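Local coordinates for Serine/threonine-protein kinase Tel1 (Chaetomium thermophilum, PDB 6SKY) that probably phosphorylates serine and threonine residues followed by glutamine, using ATP, to switch on checkpoint signalling after DNA damage, at residues 2122-2125 with 2126-2130; 2311-2314 with 2315-2319; 2403-2406 with 2407-2410; 2547-2550 with 2551-2555. All coordinates share one frame; numbering follows the deposited sequence.

Contact 1 of 4, residues 2122-2125 with 2126-2130; sequences GRYA and DVSQI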
ATOM      1  N   GLY A2122      -6.302  24.393   1.281  1.00 24.96           N
ATOM      2  CA  GLY A2122      -5.504  25.109   0.317  1.00 24.96           C
ATOM      3  C   GLY A2122      -4.471  24.244  -0.366  1.00 24.96           C
ATOM      4  O   GLY A2122      -4.305  23.059  -0.095  1.00 24.96           O
ATOM      5  N   ARG A2123      -3.758  24.874  -1.291  1.00 26.91           N
ATOM      6  CA  ARG A2123      -2.719  24.195  -2.044  1.00 26.91           C
ATOM      7  C   ARG A2123      -1.585  23.786  -1.117  1.00 26.91           C
ATOM      8  O   ARG A2123      -1.283  24.469  -0.141  1.00 26.91           O
ATOM      9  CB  ARG A2123      -2.207  25.113  -3.145  1.00 26.91           C
ATOM     10  CG  ARG A2123      -1.399  24.431  -4.198  1.00 26.91           C
ATOM     11  CD  ARG A2123      -1.327  25.295  -5.425  1.00 26.91           C
ATOM     12  NE  ARG A2123      -2.625  25.881  -5.731  1.00 26.91           N
ATOM     13  CZ  ARG A2123      -2.935  26.434  -6.895  1.00 26.91           C
ATOM     14  NH1 ARG A2123      -4.141  26.947  -7.084  1.00 26.91           N
ATOM     15  NH2 ARG A2123      -2.045  26.465  -7.873  1.00 26.91           N
ATOM     16  N   TYR A2124      -0.947  22.659  -1.421  1.00 24.53           N
ATOM     17  CA  TYR A2124      -0.006  22.108  -0.457  1.00 24.53           C
ATOM     18  C   TYR A2124       1.324  22.844  -0.438  1.00 24.53           C
ATOM     19  O   TYR A2124       1.934  22.963   0.626  1.00 24.53           O
ATOM     20  CB  TYR A2124       0.241  20.629  -0.718  1.00 24.53           C
ATOM     21  CG  TYR A2124       1.320  20.072   0.169  1.00 24.53           C
ATOM     22  CD1 TYR A2124       1.125  19.945   1.536  1.00 24.53           C
ATOM     23  CD2 TYR A2124       2.542  19.700  -0.350  1.00 24.53           C
ATOM     24  CE1 TYR A2124       2.108  19.457   2.347  1.00 24.53           C
ATOM     25  CE2 TYR A2124       3.530  19.208   0.455  1.00 24.53           C
ATOM     26  CZ  TYR A2124       3.308  19.087   1.800  1.00 24.53           C
ATOM     27  OH  TYR A2124       4.304  18.593   2.600  1.00 24.53           O
ATOM     28  N   ALA A2125       1.799  23.332  -1.581  1.00 25.36           N
ATOM     29  CA  ALA A2125       3.077  24.034  -1.600  1.00 25.36           C
ATOM     30  C   ALA A2125       3.032  25.282  -0.724  1.00 25.36           C
ATOM     31  O   ALA A2125       3.926  25.512   0.103  1.00 25.36           O
ATOM     32  CB  ALA A2125       3.452  24.387  -3.033  1.00 25.36           C
ATOM     33  N   ASP A2126       1.977  26.084  -0.869  1.00 25.96           N
ATOM     34  CA  ASP A2126       1.846  27.303  -0.082  1.00 25.96           C
ATOM     35  C   ASP A2126       1.727  26.996   1.397  1.00 25.96           C
ATOM     36  O   ASP A2126       2.349  27.660   2.231  1.00 25.96           O
ATOM     37  CB  ASP A2126       0.630  28.095  -0.548  1.00 25.96           C
ATOM     38  CG  ASP A2126       0.464  28.077  -2.048  1.00 25.96           C
ATOM     39  OD1 ASP A2126       1.439  27.745  -2.752  1.00 25.96           O
ATOM     40  OD2 ASP A2126      -0.643  28.397  -2.528  1.00 25.96           O
ATOM     41  N   VAL A2127       0.923  25.992   1.739  1.00 22.43           N
ATOM     42  CA  VAL A2127       0.695  25.655   3.136  1.00 22.43           C
ATOM     43  C   VAL A2127       1.978  25.163   3.780  1.00 22.43           C
ATOM     44  O   VAL A2127       2.331  25.577   4.886  1.00 22.43           O
ATOM     45  CB  VAL A2127      -0.432  24.618   3.255  1.00 22.43           C
ATOM     46  CG1 VAL A2127      -0.535  24.128   4.667  1.00 22.43           C
ATOM     47  CG2 VAL A2127      -1.729  25.227   2.834  1.00 22.43           C
ATOM     48  N   SER A2128       2.701  24.282   3.095  1.00 20.47           N
ATOM     49  CA  SER A2128       3.926  23.749   3.668  1.00 20.47           C
ATOM     50  C   SER A2128       4.962  24.841   3.853  1.00 20.47           C
ATOM     51  O   SER A2128       5.643  24.889   4.882  1.00 20.47           O
ATOM     52  CB  SER A2128       4.476  22.634   2.793  1.00 20.47           C
ATOM     53  OG  SER A2128       5.051  23.158   1.625  1.00 20.47           O
ATOM     54  N   GLN A2129       5.086  25.739   2.876  1.00 20.61           N
ATOM     55  CA  GLN A2129       6.034  26.840   2.990  1.00 20.61           C
ATOM     56  C   GLN A2129       5.720  27.732   4.184  1.00 20.61           C
ATOM     57  O   GLN A2129       6.597  28.021   5.012  1.00 20.61           O
ATOM     58  CB  GLN A2129       6.017  27.634   1.697  1.00 20.61           C
ATOM     59  CG  GLN A2129       6.838  28.869   1.706  1.00 20.61           C
ATOM     60  CD  GLN A2129       6.854  29.526   0.365  1.00 20.61           C
ATOM     61  OE1 GLN A2129       6.417  28.948  -0.617  1.00 20.61           O
ATOM     62  NE2 GLN A2129       7.351  30.738   0.310  1.00 20.61           N
ATOM     63  N   ILE A2130       4.468  28.174   4.294  1.00 18.77           N
ATOM     64  CA  ILE A2130       4.087  29.053   5.392  1.00 18.77           C
ATOM     65  C   ILE A2130       4.291  28.366   6.732  1.00 18.77           C
ATOM     66  O   ILE A2130       4.770  28.979   7.690  1.00 18.77           O
ATOM     67  CB  ILE A2130       2.634  29.520   5.212  1.00 18.77           C
ATOM     68  CG1 ILE A2130       2.517  30.397   3.980  1.00 18.77           C
ATOM     69  CG2 ILE A2130       2.171  30.289   6.407  1.00 18.77           C
ATOM     70  CD1 ILE A2130       1.131  30.869   3.736  1.00 18.77           C
TER
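Ser2128 grips the preceding turn with both its backbone and its side chain. Its N donates to Tyr2124 O at 2.9 Å with a nearly straight N-H (165°), while its hydroxyl OG donates to Ala2125 O at 3.0 Å. That second carbonyl also accepts from Gln2129 N at 3.0 Å, and the two donors approach it from the same face of its plane. The hydroxyl can turn back this way because OG sits between the backbone N and the carbonyl carbon (chi1 74°). The longer bond from Val2127 N to Arg2123 O, 3.3 Å, closes the first turn of helix 2124-2143 in the FAT domain, with Arg2123 at the N-cap position. Asp2126 and Arg2123 do not pair: NE of Arg2123 is 4.5 Å from OD2 of Asp2126, which lies well out of the guanidinium plane. Their salt bridges run outward instead, from Asp2126 to Arg2081 of helix 2077-2097 and from Arg2123 to Asp1925. On another side of the helix, CB of Ser2128 lies over one face of the Tyr2124 ring in a CH-pi contact, offset toward the rim and 3.9 Å from CZ. Val2127 packs against Trp2118, and Ile2130 against Phe1641.

Contact 2 of 4, residues 2311-2314 with 2315-2319; sequences DLAR and LQNLK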
ATOM      1  N   ASP A2311     -25.282 -16.361  15.371  1.00 70.45           N
ATOM      2  CA  ASP A2311     -25.524 -17.023  16.649  1.00 70.45           C
ATOM      3  C   ASP A2311     -27.000 -16.989  17.009  1.00 70.45           C
ATOM      4  O   ASP A2311     -27.569 -17.994  17.449  1.00 70.45           O
ATOM      5  CB  ASP A2311     -24.701 -16.364  17.754  1.00 70.45           C
ATOM      6  CG  ASP A2311     -23.217 -16.448  17.508  1.00 70.45           C
ATOM      7  OD1 ASP A2311     -22.812 -17.049  16.490  1.00 70.45           O
ATOM      8  OD2 ASP A2311     -22.451 -15.909  18.333  1.00 70.45           O
ATOM      9  N   LEU A2312     -27.632 -15.826  16.851  1.00 66.94           N
ATOM     10  CA  LEU A2312     -29.054 -15.716  17.148  1.00 66.94           C
ATOM     11  C   LEU A2312     -29.870 -16.602  16.223  1.00 66.94           C
ATOM     12  O   LEU A2312     -30.824 -17.253  16.659  1.00 66.94           O
ATOM     13  CB  LEU A2312     -29.501 -14.259  17.038  1.00 66.94           C
ATOM     14  CG  LEU A2312     -30.959 -13.940  17.370  1.00 66.94           C
ATOM     15  CD1 LEU A2312     -31.246 -14.149  18.839  1.00 66.94           C
ATOM     16  CD2 LEU A2312     -31.286 -12.528  16.959  1.00 66.94           C
ATOM     17  N   ALA A2313     -29.489 -16.668  14.947  1.00 66.54           N
ATOM     18  CA  ALA A2313     -30.211 -17.515  14.005  1.00 66.54           C
ATOM     19  C   ALA A2313     -30.055 -18.990  14.350  1.00 66.54           C
ATOM     20  O   ALA A2313     -31.020 -19.758  14.265  1.00 66.54           O
ATOM     21  CB  ALA A2313     -29.725 -17.247  12.584  1.00 66.54           C
ATOM     22  N   ARG A2314     -28.847 -19.405  14.729  1.00 65.81           N
ATOM     23  CA  ARG A2314     -28.617 -20.793  15.109  1.00 65.81           C
ATOM     24  C   ARG A2314     -29.427 -21.159  16.343  1.00 65.81           C
ATOM     25  O   ARG A2314     -30.066 -22.214  16.388  1.00 65.81           O
ATOM     26  CB  ARG A2314     -27.126 -21.028  15.347  1.00 65.81           C
ATOM     27  CG  ARG A2314     -26.801 -22.384  15.950  1.00 65.81           C
ATOM     28  CD  ARG A2314     -25.310 -22.576  16.172  1.00 65.81           C
ATOM     29  NE  ARG A2314     -24.777 -21.648  17.159  1.00 65.81           N
ATOM     30  CZ  ARG A2314     -24.781 -21.871  18.466  1.00 65.81           C
ATOM     31  NH1 ARG A2314     -24.278 -20.972  19.298  1.00 65.81           N
ATOM     32  NH2 ARG A2314     -25.296 -22.992  18.943  1.00 65.81           N
ATOM     33  N   LEU A2315     -29.419 -20.295  17.356  1.00 66.82           N
ATOM     34  CA  LEU A2315     -30.209 -20.577  18.546  1.00 66.82           C
ATOM     35  C   LEU A2315     -31.700 -20.593  18.235  1.00 66.82           C
ATOM     36  O   LEU A2315     -32.448 -21.372  18.834  1.00 66.82           O
ATOM     37  CB  LEU A2315     -29.896 -19.556  19.635  1.00 66.82           C
ATOM     38  CG  LEU A2315     -28.440 -19.520  20.099  1.00 66.82           C
ATOM     39  CD1 LEU A2315     -28.225 -18.386  21.075  1.00 66.82           C
ATOM     40  CD2 LEU A2315     -28.040 -20.838  20.723  1.00 66.82           C
ATOM     41  N   GLN A2316     -32.144 -19.772  17.284  1.00 69.55           N
ATOM     42  CA  GLN A2316     -33.556 -19.763  16.916  1.00 69.55           C
ATOM     43  C   GLN A2316     -33.953 -21.055  16.216  1.00 69.55           C
ATOM     44  O   GLN A2316     -35.000 -21.644  16.521  1.00 69.55           O
ATOM     45  CB  GLN A2316     -33.853 -18.560  16.026  1.00 69.55           C
ATOM     46  CG  GLN A2316     -34.124 -17.289  16.792  1.00 69.55           C
ATOM     47  CD  GLN A2316     -34.154 -16.077  15.895  1.00 69.55           C
ATOM     48  OE1 GLN A2316     -33.529 -16.061  14.835  1.00 69.55           O
ATOM     49  NE2 GLN A2316     -34.886 -15.052  16.311  1.00 69.55           N
ATOM     50  N   ASN A2317     -33.139 -21.507  15.265  1.00 72.64           N
ATOM     51  CA  ASN A2317     -33.430 -22.772  14.601  1.00 72.64           C
ATOM     52  C   ASN A2317     -33.383 -23.932  15.586  1.00 72.64           C
ATOM     53  O   ASN A2317     -34.185 -24.866  15.490  1.00 72.64           O
ATOM     54  CB  ASN A2317     -32.458 -22.999  13.449  1.00 72.64           C
ATOM     55  CG  ASN A2317     -32.457 -21.856  12.462  1.00 72.64           C
ATOM     56  OD1 ASN A2317     -33.424 -21.651  11.729  1.00 72.64           O
ATOM     57  ND2 ASN A2317     -31.368 -21.103  12.435  1.00 72.64           N
ATOM     58  N   LEU A2318     -32.458 -23.887  16.549  1.00 72.48           N
ATOM     59  CA  LEU A2318     -32.410 -24.930  17.567  1.00 72.48           C
ATOM     60  C   LEU A2318     -33.687 -24.949  18.391  1.00 72.48           C
ATOM     61  O   LEU A2318     -34.260 -26.014  18.639  1.00 72.48           O
ATOM     62  CB  LEU A2318     -31.202 -24.736  18.479  1.00 72.48           C
ATOM     63  CG  LEU A2318     -29.816 -25.015  17.909  1.00 72.48           C
ATOM     64  CD1 LEU A2318     -28.783 -24.950  19.018  1.00 72.48           C
ATOM     65  CD2 LEU A2318     -29.786 -26.353  17.210  1.00 72.48           C
ATOM     66  N   LYS A2319     -34.137 -23.779  18.845  1.00 75.18           N
ATOM     67  CA  LYS A2319     -35.382 -23.722  19.604  1.00 75.18           C
ATOM     68  C   LYS A2319     -36.545 -24.260  18.789  1.00 75.18           C
ATOM     69  O   LYS A2319     -37.363 -25.036  19.296  1.00 75.18           O
ATOM     70  CB  LYS A2319     -35.671 -22.292  20.046  1.00 75.18           C
ATOM     71  CG  LYS A2319     -37.060 -22.114  20.619  1.00 75.18           C
ATOM     72  CD  LYS A2319     -37.615 -20.745  20.286  1.00 75.18           C
ATOM     73  CE  LYS A2319     -39.030 -20.580  20.806  1.00 75.18           C
ATOM     74  NZ  LYS A2319     -39.621 -19.284  20.379  1.00 75.18           N
TER
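Leu2315 N donates to Asp2311 O and Leu2318 N to Arg2314 O, at 3.0 Å and 2.9 Å, within regular alpha-helix that runs unbroken through both segments. Gln2316 N bonds to Leu2312 O at 2.9 Å, though less straight, with an N-H...O angle of 146°. Among the side chains, Arg2314 makes the most of the contact. Its CG stands anti to the backbone N (chi1 171°) and the chain bends at chi3, which sets the guanidinium beside the ends of Leu2315 and Leu2318. There CD2 of Leu2315 lies over one face of that group, 3.9 Å from NH2. Leu2318 runs alongside the arginine, pointing the same way, and its CD1 comes within 4.0 Å of the same NH2. A serine in place of Arg2314 would probably leave these leucines without the guanidinium that Leu2315 CD2 covers and Leu2318 CD1 borders, and leave Pro2793 of the second subunit without this partner. One turn apart, Leu2312 and Gln2316 also meet, with CG of the leucine 4.1 Å from CD of the amide. Helix 2306-2328 of the FAT domain lies against helix 2348-2387, onto which Leu2312 packs at Leu2363 and Leu2315 at Glu2362 and Val2366, while Arg2314 reaches Pro2793 of the second subunit across the dimer.

Contact 3 of 4, residues 2403-2406 with 2407-2410; sequences LEKS and EEEV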
ATOM      1  N   LEU A2403     -37.030   3.725  12.856  1.00 34.88           N
ATOM      2  CA  LEU A2403     -38.139   3.259  12.040  1.00 34.88           C
ATOM      3  C   LEU A2403     -38.116   1.750  11.877  1.00 34.88           C
ATOM      4  O   LEU A2403     -39.168   1.141  11.677  1.00 34.88           O
ATOM      5  CB  LEU A2403     -38.123   3.943  10.677  1.00 34.88           C
ATOM      6  CG  LEU A2403     -38.367   5.451  10.657  1.00 34.88           C
ATOM      7  CD1 LEU A2403     -38.619   5.931   9.251  1.00 34.88           C
ATOM      8  CD2 LEU A2403     -39.512   5.829  11.556  1.00 34.88           C
ATOM      9  N   GLU A2404     -36.941   1.122  11.959  1.00 42.13           N
ATOM     10  CA  GLU A2404     -36.913  -0.338  11.949  1.00 42.13           C
ATOM     11  C   GLU A2404     -37.564  -0.916  13.197  1.00 42.13           C
ATOM     12  O   GLU A2404     -38.213  -1.964  13.135  1.00 42.13           O
ATOM     13  CB  GLU A2404     -35.483  -0.844  11.826  1.00 42.13           C
ATOM     14  CG  GLU A2404     -34.908  -0.718  10.440  1.00 42.13           C
ATOM     15  CD  GLU A2404     -33.437  -1.081  10.382  1.00 42.13           C
ATOM     16  OE1 GLU A2404     -32.917  -1.619  11.381  1.00 42.13           O
ATOM     17  OE2 GLU A2404     -32.799  -0.819   9.341  1.00 42.13           O
ATOM     18  N   LYS A2405     -37.406  -0.249  14.334  1.00 44.17           N
ATOM     19  CA  LYS A2405     -37.868  -0.733  15.628  1.00 44.17           C
ATOM     20  C   LYS A2405     -39.115   0.002  16.099  1.00 44.17           C
ATOM     21  O   LYS A2405     -39.264   0.293  17.281  1.00 44.17           O
ATOM     22  CB  LYS A2405     -36.774  -0.592  16.675  1.00 44.17           C
ATOM     23  CG  LYS A2405     -35.451  -1.134  16.247  1.00 44.17           C
ATOM     24  CD  LYS A2405     -35.508  -2.623  16.129  1.00 44.17           C
ATOM     25  CE  LYS A2405     -34.144  -3.188  15.857  1.00 44.17           C
ATOM     26  NZ  LYS A2405     -34.137  -4.646  16.104  1.00 44.17           N
ATOM     27  N   SER A2406     -40.021   0.323  15.184  1.00 46.55           N
ATOM     28  CA  SER A2406     -41.212   1.059  15.577  1.00 46.55           C
ATOM     29  C   SER A2406     -42.136   0.243  16.467  1.00 46.55           C
ATOM     30  O   SER A2406     -43.004   0.817  17.131  1.00 46.55           O
ATOM     31  CB  SER A2406     -41.961   1.540  14.339  1.00 46.55           C
ATOM     32  OG  SER A2406     -42.029   0.528  13.356  1.00 46.55           O
ATOM     33  N   GLU A2407     -41.970  -1.078  16.506  1.00 55.25           N
ATOM     34  CA  GLU A2407     -42.823  -1.916  17.340  1.00 55.25           C
ATOM     35  C   GLU A2407     -42.235  -2.157  18.721  1.00 55.25           C
ATOM     36  O   GLU A2407     -42.971  -2.169  19.711  1.00 55.25           O
ATOM     37  CB  GLU A2407     -43.080  -3.258  16.658  1.00 55.25           C
ATOM     38  CG  GLU A2407     -44.238  -3.236  15.686  1.00 55.25           C
ATOM     39  CD  GLU A2407     -43.853  -2.671  14.347  1.00 55.25           C
ATOM     40  OE1 GLU A2407     -42.645  -2.654  14.042  1.00 55.25           O
ATOM     41  OE2 GLU A2407     -44.756  -2.246  13.598  1.00 55.25           O
ATOM     42  N   GLU A2408     -40.924  -2.346  18.806  1.00 56.05           N
ATOM     43  CA  GLU A2408     -40.275  -2.660  20.069  1.00 56.05           C
ATOM     44  C   GLU A2408     -40.413  -1.508  21.048  1.00 56.05           C
ATOM     45  O   GLU A2408     -39.773  -0.469  20.881  1.00 56.05           O
ATOM     46  CB  GLU A2408     -38.807  -2.989  19.823  1.00 56.05           C
ATOM     47  CG  GLU A2408     -38.592  -3.858  18.602  1.00 56.05           C
ATOM     48  CD  GLU A2408     -37.251  -4.543  18.610  1.00 56.05           C
ATOM     49  OE1 GLU A2408     -36.464  -4.295  19.544  1.00 56.05           O
ATOM     50  OE2 GLU A2408     -36.982  -5.336  17.687  1.00 56.05           O
ATOM     51  N   GLU A2409     -41.233  -1.687  22.083  1.00 54.73           N
ATOM     52  CA  GLU A2409     -41.594  -0.576  22.954  1.00 54.73           C
ATOM     53  C   GLU A2409     -40.415  -0.039  23.751  1.00 54.73           C
ATOM     54  O   GLU A2409     -40.492   1.079  24.267  1.00 54.73           O
ATOM     55  CB  GLU A2409     -42.713  -0.999  23.901  1.00 54.73           C
ATOM     56  CG  GLU A2409     -43.689   0.115  24.231  1.00 54.73           C
ATOM     57  CD  GLU A2409     -44.396   0.665  23.001  1.00 54.73           C
ATOM     58  OE1 GLU A2409     -44.560  -0.083  22.015  1.00 54.73           O
ATOM     59  OE2 GLU A2409     -44.787   1.850  23.018  1.00 54.73           O
ATOM     60  N   VAL A2410     -39.329  -0.801  23.855  1.00 49.82           N
ATOM     61  CA  VAL A2410     -38.143  -0.316  24.549  1.00 49.82           C
ATOM     62  C   VAL A2410     -37.507   0.838  23.782  1.00 49.82           C
ATOM     63  O   VAL A2410     -37.115   1.862  24.368  1.00 49.82           O
ATOM     64  CB  VAL A2410     -37.169  -1.487  24.761  1.00 49.82           C
ATOM     65  CG1 VAL A2410     -35.748  -1.075  24.480  1.00 49.82           C
ATOM     66  CG2 VAL A2410     -37.309  -2.027  26.170  1.00 49.82           C
TER
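A surface salt bridge between Lys2405 and Glu2408 spans a short loop joining two successive helices, 2394-2404 and 2409-2418, of the alpha-solenoid FAT region. Lys2405 is the first residue to leave helical geometry, and Glu2408 holds the N-cap position of the next helix, so the charged pair ties the end of one helix to the start of the other. The ammonium NZ of Lys2405 lies 3.3 Å from OE2 of Glu2408, a weak hydrogen bond within the salt bridge. The lysine chain is bent at CB-CG (chi2 -68°) and runs beside the extended glutamate, the two pointing the same way; CD of Lys2405 is 3.6 Å from the carboxylate carbon CD of Glu2408. Both side chains also touch Leu2374 of helix 2348-2387. With an alanine in place of Lys2405 the Glu2408 carboxylate is likely to lose its cationic mate and be freer to turn, since no methylene chain would lie beside it. Next to the lysine, the side chain of Ser2406 touches Phe2445 of helix 2444-2459, and its backbone O accepts from ND2 of Asn2412. OG of Ser2406 lies 3.3 Å from OE1 of Glu2407 and 3.4 Å from Leu2403 O, two weak partners for one proton.

Contact 4 of 4, residues 2547-2550 with 2551-2555; sequences LSTM and SNNPI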
ATOM      1  N   LEU A2547     -53.009  35.824  -9.890  1.00 57.22           N
ATOM      2  CA  LEU A2547     -52.290  37.065  -9.618  1.00 57.22           C
ATOM      3  C   LEU A2547     -52.849  37.782  -8.398  1.00 57.22           C
ATOM      4  O   LEU A2547     -52.087  38.302  -7.573  1.00 57.22           O
ATOM      5  CB  LEU A2547     -52.334  37.974 -10.837  1.00 57.22           C
ATOM      6  CG  LEU A2547     -51.302  37.630 -11.900  1.00 57.22           C
ATOM      7  CD1 LEU A2547     -51.528  38.484 -13.107  1.00 57.22           C
ATOM      8  CD2 LEU A2547     -49.917  37.854 -11.347  1.00 57.22           C
ATOM      9  N   SER A2548     -54.174  37.814  -8.256  1.00 57.87           N
ATOM     10  CA  SER A2548     -54.766  38.448  -7.083  1.00 57.87           C
ATOM     11  C   SER A2548     -54.359  37.727  -5.806  1.00 57.87           C
ATOM     12  O   SER A2548     -53.887  38.355  -4.849  1.00 57.87           O
ATOM     13  CB  SER A2548     -56.283  38.486  -7.228  1.00 57.87           C
ATOM     14  OG  SER A2548     -56.765  37.235  -7.673  1.00 57.87           O
ATOM     15  N   THR A2549     -54.526  36.399  -5.774  1.00 56.28           N
ATOM     16  CA  THR A2549     -54.178  35.642  -4.578  1.00 56.28           C
ATOM     17  C   THR A2549     -52.709  35.790  -4.237  1.00 56.28           C
ATOM     18  O   THR A2549     -52.337  35.823  -3.060  1.00 56.28           O
ATOM     19  CB  THR A2549     -54.511  34.171  -4.769  1.00 56.28           C
ATOM     20  OG1 THR A2549     -55.791  34.051  -5.398  1.00 56.28           O
ATOM     21  CG2 THR A2549     -54.543  33.470  -3.432  1.00 56.28           C
ATOM     22  N   MET A2550     -51.853  35.879  -5.250  1.00 57.26           N
ATOM     23  CA  MET A2550     -50.434  35.998  -4.975  1.00 57.26           C
ATOM     24  C   MET A2550     -50.074  37.391  -4.486  1.00 57.26           C
ATOM     25  O   MET A2550     -49.113  37.550  -3.728  1.00 57.26           O
ATOM     26  CB  MET A2550     -49.636  35.642  -6.219  1.00 57.26           C
ATOM     27  CG  MET A2550     -48.257  35.149  -5.900  1.00 57.26           C
ATOM     28  SD  MET A2550     -48.297  33.616  -4.974  1.00 57.26           S
ATOM     29  CE  MET A2550     -49.331  32.651  -6.051  1.00 57.26           C
ATOM     30  N   SER A2551     -50.823  38.411  -4.902  1.00 60.02           N
ATOM     31  CA  SER A2551     -50.597  39.740  -4.344  1.00 60.02           C
ATOM     32  C   SER A2551     -51.051  39.814  -2.894  1.00 60.02           C
ATOM     33  O   SER A2551     -50.392  40.448  -2.065  1.00 60.02           O
ATOM     34  CB  SER A2551     -51.317  40.791  -5.181  1.00 60.02           C
ATOM     35  OG  SER A2551     -52.680  40.452  -5.335  1.00 60.02           O
ATOM     36  N   ASN A2552     -52.170  39.170  -2.564  1.00 59.72           N
ATOM     37  CA  ASN A2552     -52.701  39.264  -1.209  1.00 59.72           C
ATOM     38  C   ASN A2552     -51.924  38.436  -0.194  1.00 59.72           C
ATOM     39  O   ASN A2552     -52.016  38.716   1.003  1.00 59.72           O
ATOM     40  CB  ASN A2552     -54.168  38.834  -1.182  1.00 59.72           C
ATOM     41  CG  ASN A2552     -55.007  39.561  -2.207  1.00 59.72           C
ATOM     42  OD1 ASN A2552     -55.895  38.976  -2.820  1.00 59.72           O
ATOM     43  ND2 ASN A2552     -54.724  40.841  -2.404  1.00 59.72           N
ATOM     44  N   ASN A2553     -51.176  37.429  -0.633  1.00 56.37           N
ATOM     45  CA  ASN A2553     -50.448  36.531   0.268  1.00 56.37           C
ATOM     46  C   ASN A2553     -48.966  36.521  -0.066  1.00 56.37           C
ATOM     47  O   ASN A2553     -48.570  35.918  -1.079  1.00 56.37           O
ATOM     48  CB  ASN A2553     -51.005  35.114   0.175  1.00 56.37           C
ATOM     49  CG  ASN A2553     -52.439  35.023   0.606  1.00 56.37           C
ATOM     50  OD1 ASN A2553     -53.299  34.603  -0.159  1.00 56.37           O
ATOM     51  ND2 ASN A2553     -52.709  35.402   1.845  1.00 56.37           N
ATOM     52  N   PRO A2554     -48.108  37.134   0.739  1.00 54.22           N
ATOM     53  CA  PRO A2554     -46.675  37.131   0.422  1.00 54.22           C
ATOM     54  C   PRO A2554     -45.926  35.941   1.003  1.00 54.22           C
ATOM     55  O   PRO A2554     -45.992  35.679   2.205  1.00 54.22           O
ATOM     56  CB  PRO A2554     -46.189  38.449   1.032  1.00 54.22           C
ATOM     57  CG  PRO A2554     -47.205  38.797   2.094  1.00 54.22           C
ATOM     58  CD  PRO A2554     -48.390  37.878   1.973  1.00 54.22           C
ATOM     59  N   ILE A2555     -45.205  35.222   0.149  1.00 45.53           N
ATOM     60  CA  ILE A2555     -44.400  34.066   0.540  1.00 45.53           C
ATOM     61  C   ILE A2555     -43.080  34.127  -0.204  1.00 45.53           C
ATOM     62  O   ILE A2555     -42.951  34.844  -1.204  1.00 45.53           O
ATOM     63  CB  ILE A2555     -45.106  32.740   0.219  1.00 45.53           C
ATOM     64  CG1 ILE A2555     -45.347  32.645  -1.281  1.00 45.53           C
ATOM     65  CG2 ILE A2555     -46.393  32.623   0.971  1.00 45.53           C
ATOM     66  CD1 ILE A2555     -45.577  31.268  -1.751  1.00 45.53           C
TER
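Backbone hydrogen bonds between Ser2551 N and Leu2547 O, 3.0 Å, and between Asn2552 N and Ser2548 O, also 3.0 Å, carry the last turn of the helix. A weak third, from Asn2553 N to Thr2549 O at 3.1 Å, is bent to 131° at its N-H. Side-chain hydroxyls add to these. OG of Ser2551, held between the backbone N and the carbonyl carbon (chi1 53°), is modelled 2.5 Å from Ser2548 O, a doubtful bond too short to be taken literally; the same carbonyl accepts from Asn2552 N. The hydroxyls of Ser2548 and Thr2549 turn back to Gln2544 O and Asn2545 O. This is the C-terminal end of helix 2541-2552; Asn2553 is the first residue to leave helical geometry, and Ile2555 bonds through its backbone to Ile2576 of strand 2576-2585. The helix packs on the antiparallel sheet that also holds strand 2604-2611 with Lys2610 of the nucleotide pocket, consistent with the N-lobe of the PI3K-like kinase domain, though the contact lies away from that site. In the packing, Thr2549 and Asn2553 lie side by side, pointing the same way. Buried Met2550 packs on Thr2513 of helix 2507-2522 and, with Leu2547, on Phe2579.

In the fold
Contacts 1, 2 and 3 all lie in the FAT region, whereas contact 4 lies beside the antiparallel sheet that includes strand 2576-2585. Contact 1 is partly buried, its centre about 17 Å from the centre of the chain; the other three are surface contacts, although contact 4 includes one buried methionine. Contacts 2 and 3 are close neighbours, their nearest atoms about 8 Å apart, and both pack on helix 2348-2387; contact 2 alone touches the second subunit. Chemistry follows the place of each contact on its own helix or turn: a helix start in contact 1, mid-helix packing in contact 2, a charged pair across a turn in contact 3, and a hydroxyl-rich helix end in contact 4.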